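Local coordinates for protein diacylglycerol O-acyltransferase (Marinobacter hydrocarbonoclasticus, PDB 6CHJ) that makes wax esters and probably also transfers the acyl group of acyl-CoA to diacylglycerol, giving triacylglycerol, at residues 1-12 with 61-71; 250-258 with 446-455. All coordinates share one frame; numbering follows the deposited sequence.

Interaction 1. Residues 1-12 with 61-71; sequences MTPLNPTDQLFL and LSYRLGQPVWV
P3 lies opposite V69 in a single antiparallel bridge, a non-hydrogen-bonded pair with CA atoms 4.3 Å apart, so that the N-terminal chain runs along the outer edge of the 61-64/67-71 hairpin before helix 6-12 turns off at 103° to strand 67-71. W70 N donates to T2 O over 2.9 Å, with an N-H...O angle of 148°. On the far side of the bridge the bond from L4 N to P68 O is weak. V69 turns its own N and O the other way, to S62 of the partner strand, as expected for a non-hydrogen-bonded position toward P3.

L4 carries the side-chain packing. Its CG stands over one face of the W70 indole, offset toward the rim, and CD2 of L4 lies 3.2 Å from W70 NE1 and almost as near CE2, the adjoining fusion carbon. The other branch, CD1, leaves the indole and meets both P68 CB and L61 CD1, each at 3.7 Å. One turn into the helix, Q9 has CG anti to its backbone N (chi1 -166°); the extended chain carries its amide across the P68 ring, with OE1 3.5 Å from P68 CG. L12 and L61 reach tip to tip, L12 CD1 lying 3.6 Å from L61 CD2. At the start of the chain M1 CB rests on the W70 carbonyl.

N5 caps the helix through OD1, which accepts from D8 N. D8 O bonds S137 and F11 stacks on H136, within the HHxxxDG motif of this acyltransferase superfamily, while W70 touches L138. The contact is thus consistent with a hairpin held by backbone bonds and mainly apolar packing, with no salt bridge between the segments.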
loop_
_atom_site.group_PDB
_atom_site.type_symbol
_atom_site.label_atom_id
_atom_site.label_comp_id
_atom_site.label_asym_id
_atom_site.label_seq_id
_atom_site.Cartn_x
_atom_site.Cartn_y
_atom_site.Cartn_z
ATOM N N MET B 1 -15.319 1.372 -24.600
ATOM C CA MET B 1 -14.453 2.342 -25.270
ATOM C C MET B 1 -13.156 1.668 -25.716
ATOM O O MET B 1 -13.180 0.521 -26.159
ATOM C CB MET B 1 -14.147 3.530 -24.353
ATOM C CG MET B 1 -15.365 4.313 -23.888
ATOM S SD MET B 1 -15.459 5.959 -24.618
ATOM C CE MET B 1 -17.166 6.414 -24.261
ATOM N N THR B 2 -12.034 2.380 -25.578
ATOM C CA THR B 2 -10.724 1.891 -25.996
ATOM C C THR B 2 -10.433 0.513 -25.390
ATOM O O THR B 2 -10.394 0.381 -24.156
ATOM C CB THR B 2 -9.637 2.881 -25.577
ATOM O OG1 THR B 2 -10.074 4.217 -25.853
ATOM C CG2 THR B 2 -8.339 2.608 -26.324
ATOM N N PRO B 3 -10.225 -0.532 -26.217
ATOM C CA PRO B 3 -9.915 -1.860 -25.666
ATOM C C PRO B 3 -8.511 -1.941 -25.086
ATOM O O PRO B 3 -7.747 -0.976 -25.172
ATOM C CB PRO B 3 -10.078 -2.783 -26.881
ATOM C CG PRO B 3 -9.757 -1.916 -28.041
ATOM C CD PRO B 3 -10.298 -0.555 -27.688
ATOM N N LEU B 4 -8.158 -3.092 -24.507
ATOM C CA LEU B 4 -6.867 -3.316 -23.851
ATOM C C LEU B 4 -6.018 -4.217 -24.740
ATOM O O LEU B 4 -6.254 -5.428 -24.803
ATOM C CB LEU B 4 -7.065 -3.956 -22.476
ATOM C CG LEU B 4 -6.882 -3.064 -21.252
ATOM C CD1 LEU B 4 -6.686 -3.895 -19.997
ATOM C CD2 LEU B 4 -5.700 -2.175 -21.497
ATOM N N ASN B 5 -5.016 -3.643 -25.403
ATOM C CA ASN B 5 -4.189 -4.463 -26.276
ATOM C C ASN B 5 -3.554 -5.593 -25.454
ATOM O O ASN B 5 -3.413 -5.475 -24.232
ATOM C CB ASN B 5 -3.143 -3.609 -27.017
ATOM C CG ASN B 5 -2.057 -3.035 -26.114
ATOM O OD1 ASN B 5 -1.571 -3.688 -25.193
ATOM N ND2 ASN B 5 -1.633 -1.804 -26.421
ATOM N N PRO B 6 -3.219 -6.722 -26.087
ATOM C CA PRO B 6 -2.918 -7.936 -25.304
ATOM C C PRO B 6 -1.724 -7.818 -24.363
ATOM O O PRO B 6 -1.666 -8.569 -23.382
ATOM C CB PRO B 6 -2.671 -8.997 -26.388
ATOM C CG PRO B 6 -3.440 -8.502 -27.579
ATOM C CD PRO B 6 -3.266 -7.006 -27.533
ATOM N N THR B 7 -0.768 -6.921 -24.607
ATOM C CA THR B 7 0.326 -6.799 -23.648
ATOM C C THR B 7 -0.152 -6.148 -22.352
ATOM O O THR B 7 0.242 -6.573 -21.257
ATOM C CB THR B 7 1.498 -6.017 -24.246
ATOM O OG1 THR B 7 1.312 -4.617 -24.004
ATOM C CG2 THR B 7 1.608 -6.261 -25.742
ATOM N N ASP B 8 -1.006 -5.120 -22.452
ATOM C CA ASP B 8 -1.606 -4.527 -21.260
ATOM C C ASP B 8 -2.374 -5.562 -20.447
ATOM O O ASP B 8 -2.302 -5.574 -19.213
ATOM C CB ASP B 8 -2.538 -3.384 -21.644
ATOM C CG ASP B 8 -1.834 -2.285 -22.404
ATOM O OD1 ASP B 8 -0.600 -2.397 -22.601
ATOM O OD2 ASP B 8 -2.518 -1.314 -22.805
ATOM N N GLN B 9 -3.136 -6.424 -21.117
ATOM C CA GLN B 9 -3.869 -7.466 -20.406
ATOM C C GLN B 9 -2.925 -8.377 -19.626
ATOM O O GLN B 9 -3.284 -8.893 -18.564
ATOM C CB GLN B 9 -4.695 -8.264 -21.410
ATOM C CG GLN B 9 -5.753 -9.172 -20.831
ATOM C CD GLN B 9 -6.920 -9.343 -21.787
ATOM O OE1 GLN B 9 -7.076 -8.559 -22.732
ATOM N NE2 GLN B 9 -7.738 -10.368 -21.557
ATOM N N LEU B 10 -1.705 -8.557 -20.122
ATOM C CA LEU B 10 -0.771 -9.487 -19.498
ATOM C C LEU B 10 -0.290 -8.977 -18.142
ATOM O O LEU B 10 -0.204 -9.752 -17.183
ATOM C CB LEU B 10 0.410 -9.740 -20.446
ATOM C CG LEU B 10 1.476 -10.801 -20.166
ATOM C CD1 LEU B 10 2.432 -10.255 -19.118
ATOM C CD2 LEU B 10 0.896 -12.158 -19.757
ATOM N N PHE B 11 0.027 -7.680 -18.046
ATOM C CA PHE B 11 0.488 -7.109 -16.780
ATOM C C PHE B 11 -0.611 -7.130 -15.725
ATOM O O PHE B 11 -0.323 -7.245 -14.525
ATOM C CB PHE B 11 0.997 -5.678 -16.995
ATOM C CG PHE B 11 2.310 -5.612 -17.750
ATOM C CD1 PHE B 11 3.512 -5.801 -17.091
ATOM C CD2 PHE B 11 2.338 -5.379 -19.120
ATOM C CE1 PHE B 11 4.717 -5.758 -17.769
ATOM C CE2 PHE B 11 3.551 -5.335 -19.808
ATOM C CZ PHE B 11 4.740 -5.529 -19.127
ATOM N N LEU B 12 -1.870 -7.009 -16.147
ATOM C CA LEU B 12 -2.961 -7.206 -15.208
ATOM C C LEU B 12 -2.983 -8.644 -14.733
ATOM O O LEU B 12 -3.169 -8.919 -13.542
ATOM C CB LEU B 12 -4.292 -6.838 -15.867
ATOM C CG LEU B 12 -4.603 -5.353 -16.020
ATOM C CD1 LEU B 12 -5.894 -5.177 -16.778
ATOM C CD2 LEU B 12 -4.696 -4.724 -14.650
ATOM N N LEU B 61 -9.988 1.184 -15.600
ATOM C CA LEU B 61 -10.277 -0.152 -16.091
ATOM C C LEU B 61 -11.751 -0.478 -15.916
ATOM O O LEU B 61 -12.347 -0.208 -14.868
ATOM C CB LEU B 61 -9.413 -1.195 -15.378
ATOM C CG LEU B 61 -9.503 -2.624 -15.935
ATOM C CD1 LEU B 61 -9.107 -2.685 -17.414
ATOM C CD2 LEU B 61 -8.689 -3.624 -15.105
ATOM N N SER B 62 -12.341 -1.046 -16.964
ATOM C CA SER B 62 -13.710 -1.531 -16.923
ATOM C C SER B 62 -13.801 -2.721 -17.861
ATOM O O SER B 62 -12.967 -2.892 -18.753
ATOM C CB SER B 62 -14.704 -0.442 -17.323
ATOM O OG SER B 62 -15.942 -0.634 -16.669
ATOM N N TYR B 63 -14.809 -3.556 -17.651
ATOM C CA TYR B 63 -14.993 -4.736 -18.481
ATOM C C TYR B 63 -16.308 -4.639 -19.245
ATOM O O TYR B 63 -17.333 -4.214 -18.697
ATOM C CB TYR B 63 -14.952 -6.020 -17.640
ATOM C CG TYR B 63 -13.611 -6.297 -16.985
ATOM C CD1 TYR B 63 -12.700 -7.195 -17.548
ATOM C CD2 TYR B 63 -13.251 -5.652 -15.808
ATOM C CE1 TYR B 63 -11.473 -7.446 -16.941
ATOM C CE2 TYR B 63 -12.037 -5.892 -15.202
ATOM C CZ TYR B 63 -11.153 -6.784 -15.767
ATOM O OH TYR B 63 -9.959 -6.999 -15.129
ATOM N N ARG B 64 -16.259 -5.010 -20.524
ATOM C CA ARG B 64 -17.445 -5.116 -21.370
ATOM C C ARG B 64 -17.793 -6.598 -21.465
ATOM O O ARG B 64 -17.234 -7.330 -22.288
ATOM C CB ARG B 64 -17.203 -4.486 -22.737
ATOM C CG ARG B 64 -17.459 -2.985 -22.753
ATOM C CD ARG B 64 -18.164 -2.564 -24.031
ATOM N NE ARG B 64 -19.084 -3.600 -24.495
ATOM C CZ ARG B 64 -19.808 -3.525 -25.610
ATOM N NH1 ARG B 64 -19.717 -2.453 -26.392
ATOM N NH2 ARG B 64 -20.620 -4.526 -25.948
ATOM N N LEU B 65 -18.718 -7.028 -20.597
ATOM C CA LEU B 65 -19.077 -8.430 -20.388
ATOM C C LEU B 65 -17.878 -9.236 -19.893
ATOM O O LEU B 65 -17.771 -9.526 -18.694
ATOM C CB LEU B 65 -19.660 -9.048 -21.667
ATOM C CG LEU B 65 -20.624 -10.230 -21.489
ATOM C CD1 LEU B 65 -22.046 -9.747 -21.209
ATOM C CD2 LEU B 65 -20.582 -11.161 -22.703
ATOM N N GLY B 66 -16.971 -9.603 -20.796
ATOM C CA GLY B 66 -15.812 -10.370 -20.384
ATOM C C GLY B 66 -14.469 -9.714 -20.640
ATOM O O GLY B 66 -13.460 -10.115 -20.050
ATOM N N GLN B 67 -14.437 -8.693 -21.501
ATOM C CA GLN B 67 -13.171 -8.188 -22.012
ATOM C C GLN B 67 -12.806 -6.833 -21.411
ATOM O O GLN B 67 -13.656 -5.934 -21.333
ATOM C CB GLN B 67 -13.226 -8.093 -23.543
ATOM C CG GLN B 67 -11.955 -8.584 -24.251
ATOM C CD GLN B 67 -11.518 -10.013 -23.868
ATOM O OE1 GLN B 67 -10.392 -10.446 -24.144
ATOM N NE2 GLN B 67 -12.427 -10.748 -23.231
ATOM N N PRO B 68 -11.551 -6.652 -20.994
ATOM C CA PRO B 68 -11.162 -5.416 -20.304
ATOM C C PRO B 68 -10.980 -4.250 -21.262
ATOM O O PRO B 68 -10.376 -4.379 -22.329
ATOM C CB PRO B 68 -9.831 -5.795 -19.642
ATOM C CG PRO B 68 -9.255 -6.838 -20.556
ATOM C CD PRO B 68 -10.444 -7.623 -21.070
ATOM N N VAL B 69 -11.502 -3.091 -20.857
ATOM C CA VAL B 69 -11.427 -1.871 -21.650
ATOM C C VAL B 69 -11.123 -0.699 -20.733
ATOM O O VAL B 69 -11.423 -0.726 -19.536
ATOM C CB VAL B 69 -12.729 -1.598 -22.435
ATOM C CG1 VAL B 69 -13.045 -2.752 -23.361
ATOM C CG2 VAL B 69 -13.887 -1.341 -21.478
ATOM N N TRP B 70 -10.511 0.331 -21.306
ATOM C CA TRP B 70 -10.380 1.607 -20.629
ATOM C C TRP B 70 -11.655 2.419 -20.812
ATOM O O TRP B 70 -12.382 2.250 -21.795
ATOM C CB TRP B 70 -9.196 2.397 -21.179
ATOM C CG TRP B 70 -7.848 1.768 -21.012
ATOM C CD1 TRP B 70 -6.920 1.562 -21.992
ATOM C CD2 TRP B 70 -7.254 1.295 -19.794
ATOM N NE1 TRP B 70 -5.789 0.989 -21.464
ATOM C CE2 TRP B 70 -5.967 0.815 -20.117
ATOM C CE3 TRP B 70 -7.685 1.223 -18.465
ATOM C CZ2 TRP B 70 -5.112 0.268 -19.161
ATOM C CZ3 TRP B 70 -6.837 0.680 -17.522
ATOM C CH2 TRP B 70 -5.563 0.205 -17.875
ATOM N N VAL B 71 -11.918 3.314 -19.861
ATOM C CA VAL B 71 -13.069 4.211 -19.919
ATOM C C VAL B 71 -12.692 5.540 -19.283
ATOM O O VAL B 71 -11.878 5.606 -18.357
ATOM C CB VAL B 71 -14.329 3.638 -19.220
ATOM C CG1 VAL B 71 -14.969 2.545 -20.058
ATOM C CG2 VAL B 71 -13.988 3.121 -17.845
#

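Interaction 2. Residues 250-258 with 446-455; sequences RIRAVCEAY and LAELELNAGL
L446 opens the contact by setting CD2 over the centre of the R250 guanidinium, 3.5 Å above its plane. Its CD1 touches I251 CG1 and V254 CG2, and the residue also touches V265 and M269 of helix 262-280.

One turn on comes L449. CD1 packs on V254 CG1 at 3.9 Å, CD2 lies against the hydroxyl end of Y258, and the L449 carbonyl accepts the Y258 OH proton over 2.7 Å, in the carbonyl plane and on a lone pair. The bond ties the phenol to the backbone of helix 446-453.

E450 follows with a two-point salt bridge. R250, CG anti to the backbone N (chi1 173°) and extended as far as NE, meets the carboxylate side-on: NE reaches OE2 of E450 at 2.8 Å and NH2 reaches OE1 of E450 at 2.9 Å. Both oxygens lie in the guanidinium plane and are met on their syn sides, although the donors sit about 33° out of the carboxylate plane. R250 NH1 turns to E443. The hydrocarbon of E450 packs through CG on V254 CG2 at 3.6 Å.

A453 touches both the A257 methyl and the Y258 ring. G454, with positive phi, ends the helix in a Schellman motif, and the chain then turns aside toward helix 250-258 and brings L455 CD2 to 4.2 Å from A257 CB.

Helices that follow the neighbouring antiparallel strands 239-247 and 420-428 thus pack side by side, these segments crossing at 46° with axes 10.2 Å apart, in the second sheet-and-helix half of the CoA-dependent acyltransferase fold.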
loop_
_atom_site.group_PDB
_atom_site.type_symbol
_atom_site.label_atom_id
_atom_site.label_comp_id
_atom_site.label_asym_id
_atom_site.label_seq_id
_atom_site.Cartn_x
_atom_site.Cartn_y
_atom_site.Cartn_z
ATOM N N ARG B 250 33.686 10.516 -14.947
ATOM C CA ARG B 250 34.408 9.513 -14.175
ATOM C C ARG B 250 34.354 8.158 -14.872
ATOM O O ARG B 250 35.366 7.458 -14.976
ATOM C CB ARG B 250 33.831 9.421 -12.762
ATOM C CG ARG B 250 34.395 8.299 -11.948
ATOM C CD ARG B 250 33.956 8.358 -10.470
ATOM N NE ARG B 250 34.600 7.266 -9.740
ATOM C CZ ARG B 250 34.095 6.639 -8.686
ATOM N NH1 ARG B 250 32.907 6.985 -8.203
ATOM N NH2 ARG B 250 34.795 5.660 -8.113
ATOM N N ILE B 251 33.189 7.801 -15.412
ATOM C CA ILE B 251 33.021 6.507 -16.068
ATOM C C ILE B 251 33.638 6.522 -17.462
ATOM O O ILE B 251 34.180 5.513 -17.927
ATOM C CB ILE B 251 31.520 6.140 -16.101
ATOM C CG1 ILE B 251 31.050 5.647 -14.735
ATOM C CG2 ILE B 251 31.195 5.118 -17.174
ATOM C CD1 ILE B 251 29.533 5.397 -14.690
ATOM N N ARG B 252 33.559 7.654 -18.159
ATOM C CA ARG B 252 34.221 7.755 -19.457
ATOM C C ARG B 252 35.736 7.599 -19.323
ATOM O O ARG B 252 36.374 6.949 -20.159
ATOM C CB ARG B 252 33.867 9.079 -20.129
ATOM C CG ARG B 252 32.871 8.926 -21.259
ATOM C CD ARG B 252 32.623 10.258 -21.933
ATOM N NE ARG B 252 31.329 10.852 -21.591
ATOM C CZ ARG B 252 31.175 11.860 -20.737
ATOM N NH1 ARG B 252 32.230 12.379 -20.120
ATOM N NH2 ARG B 252 29.968 12.350 -20.494
ATOM N N ALA B 253 36.328 8.171 -18.267
ATOM C CA ALA B 253 37.753 7.968 -18.022
ATOM C C ALA B 253 38.098 6.484 -17.982
ATOM O O ALA B 253 39.133 6.063 -18.513
ATOM C CB ALA B 253 38.165 8.646 -16.717
ATOM N N VAL B 254 37.228 5.668 -17.385
ATOM C CA VAL B 254 37.502 4.241 -17.341
ATOM C C VAL B 254 37.316 3.630 -18.727
ATOM O O VAL B 254 38.022 2.680 -19.097
ATOM C CB VAL B 254 36.622 3.583 -16.260
ATOM C CG1 VAL B 254 36.739 2.035 -16.276
ATOM C CG2 VAL B 254 36.992 4.156 -14.895
ATOM N N CYS B 255 36.410 4.195 -19.533
ATOM C CA CYS B 255 36.213 3.713 -20.897
ATOM C C CYS B 255 37.473 3.864 -21.729
ATOM O O CYS B 255 37.884 2.934 -22.435
ATOM C CB CYS B 255 35.082 4.479 -21.568
ATOM S SG CYS B 255 33.520 3.947 -21.027
ATOM N N GLU B 256 38.070 5.057 -21.697
ATOM C CA GLU B 256 39.232 5.331 -22.528
ATOM C C GLU B 256 40.399 4.447 -22.118
ATOM O O GLU B 256 41.051 3.835 -22.967
ATOM C CB GLU B 256 39.594 6.819 -22.439
ATOM C CG GLU B 256 38.729 7.703 -23.336
ATOM C CD GLU B 256 38.086 8.866 -22.605
ATOM O OE1 GLU B 256 36.873 9.094 -22.818
ATOM O OE2 GLU B 256 38.783 9.564 -21.828
ATOM N N ALA B 257 40.637 4.336 -20.807
ATOM C CA ALA B 257 41.745 3.531 -20.303
ATOM C C ALA B 257 41.672 2.102 -20.810
ATOM O O ALA B 257 42.685 1.520 -21.205
ATOM C CB ALA B 257 41.751 3.553 -18.775
ATOM N N TYR B 258 40.480 1.522 -20.819
ATOM C CA TYR B 258 40.301 0.134 -21.220
ATOM C C TYR B 258 39.798 -0.007 -22.650
ATOM O O TYR B 258 39.584 -1.133 -23.103
ATOM C CB TYR B 258 39.318 -0.575 -20.274
ATOM C CG TYR B 258 39.804 -0.738 -18.847
ATOM C CD1 TYR B 258 40.445 -1.893 -18.437
ATOM C CD2 TYR B 258 39.604 0.266 -17.914
ATOM C CE1 TYR B 258 40.879 -2.039 -17.148
ATOM C CE2 TYR B 258 40.034 0.131 -16.631
ATOM C CZ TYR B 258 40.664 -1.015 -16.243
ATOM O OH TYR B 258 41.084 -1.134 -14.937
ATOM N N LEU B 446 33.519 0.206 -9.573
ATOM C CA LEU B 446 34.093 1.233 -10.434
ATOM C C LEU B 446 35.474 1.678 -9.927
ATOM O O LEU B 446 36.391 1.918 -10.722
ATOM C CB LEU B 446 33.124 2.405 -10.526
ATOM C CG LEU B 446 33.502 3.601 -11.398
ATOM C CD1 LEU B 446 33.586 3.171 -12.846
ATOM C CD2 LEU B 446 32.479 4.709 -11.229
ATOM N N ALA B 447 35.644 1.783 -8.606
ATOM C CA ALA B 447 36.930 2.201 -8.068
ATOM C C ALA B 447 38.007 1.140 -8.300
ATOM O O ALA B 447 39.181 1.484 -8.472
ATOM C CB ALA B 447 36.782 2.531 -6.580
ATOM N N GLU B 448 37.635 -0.142 -8.303
ATOM C CA GLU B 448 38.607 -1.205 -8.556
ATOM C C GLU B 448 39.166 -1.096 -9.967
ATOM O O GLU B 448 40.376 -1.240 -10.183
ATOM C CB GLU B 448 37.961 -2.574 -8.353
ATOM C CG GLU B 448 37.989 -3.100 -6.931
ATOM C CD GLU B 448 37.792 -4.600 -6.879
ATOM O OE1 GLU B 448 37.844 -5.224 -7.960
ATOM O OE2 GLU B 448 37.604 -5.160 -5.774
ATOM N N LEU B 449 38.287 -0.868 -10.949
ATOM C CA LEU B 449 38.745 -0.559 -12.299
ATOM C C LEU B 449 39.616 0.693 -12.308
ATOM O O LEU B 449 40.612 0.761 -13.035
ATOM C CB LEU B 449 37.551 -0.383 -13.241
ATOM C CG LEU B 449 36.738 -1.622 -13.606
ATOM C CD1 LEU B 449 35.507 -1.245 -14.472
ATOM C CD2 LEU B 449 37.632 -2.607 -14.318
ATOM N N GLU B 450 39.261 1.700 -11.507
ATOM C CA GLU B 450 40.054 2.925 -11.530
ATOM C C GLU B 450 41.452 2.703 -10.952
ATOM O O GLU B 450 42.440 3.179 -11.516
ATOM C CB GLU B 450 39.338 4.027 -10.780
ATOM C CG GLU B 450 38.295 4.777 -11.572
ATOM C CD GLU B 450 37.484 5.617 -10.623
ATOM O OE1 GLU B 450 37.315 5.145 -9.474
ATOM O OE2 GLU B 450 37.063 6.736 -10.989
ATOM N N LEU B 451 41.553 1.997 -9.817
ATOM C CA LEU B 451 42.862 1.659 -9.265
ATOM C C LEU B 451 43.681 0.858 -10.266
ATOM O O LEU B 451 44.808 1.235 -10.603
ATOM C CB LEU B 451 42.714 0.860 -7.970
ATOM C CG LEU B 451 42.075 1.478 -6.729
ATOM C CD1 LEU B 451 41.492 0.383 -5.839
ATOM C CD2 LEU B 451 43.086 2.320 -5.965
ATOM N N ASN B 452 43.108 -0.241 -10.772
ATOM C CA ASN B 452 43.812 -1.149 -11.674
ATOM C C ASN B 452 44.467 -0.428 -12.840
ATOM O O ASN B 452 45.467 -0.913 -13.387
ATOM C CB ASN B 452 42.844 -2.203 -12.216
ATOM C CG ASN B 452 42.687 -3.387 -11.280
ATOM O OD1 ASN B 452 43.127 -3.339 -10.128
ATOM N ND2 ASN B 452 42.052 -4.462 -11.770
ATOM N N ALA B 453 43.916 0.710 -13.253
ATOM C CA ALA B 453 44.462 1.455 -14.373
ATOM C C ALA B 453 45.079 2.775 -13.966
ATOM O O ALA B 453 45.573 3.496 -14.836
ATOM C CB ALA B 453 43.382 1.690 -15.434
ATOM N N GLY B 454 45.039 3.124 -12.681
ATOM C CA GLY B 454 45.731 4.289 -12.159
ATOM C C GLY B 454 45.206 5.635 -12.621
ATOM O O GLY B 454 45.991 6.503 -13.020
ATOM N N LEU B 455 43.892 5.838 -12.563
ATOM C CA LEU B 455 43.317 7.104 -13.008
ATOM C C LEU B 455 43.134 8.088 -11.852
ATOM O O LEU B 455 42.970 7.681 -10.703
ATOM C CB LEU B 455 41.973 6.886 -13.701
ATOM C CG LEU B 455 41.889 6.049 -14.971
ATOM C CD1 LEU B 455 43.036 6.395 -15.876
ATOM C CD2 LEU B 455 41.848 4.578 -14.655
#

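How the interactions relate
From the N terminus, interaction 1 closes first: the chain leaves helix 6-13, passes through strand 22-30 and helix 39-49, and returns at the 59-72 hairpin, a loop of 48 residues. Interaction 2 opens much later, at helix 248-258, and closes 187 residues on, in the last helix of the chain. The two loops stand in series, neither nested nor crossed, and the contacts lie on opposite sides of the chain's centre, their nearest atoms about 27 Å apart. Interaction 1 ties the N-terminal chain and helix 6-13 to the hairpin, whereas interaction 2 joins the helices that follow strands 239-247 and 420-428, one in the catalytic domain and the other in the C-terminal domain.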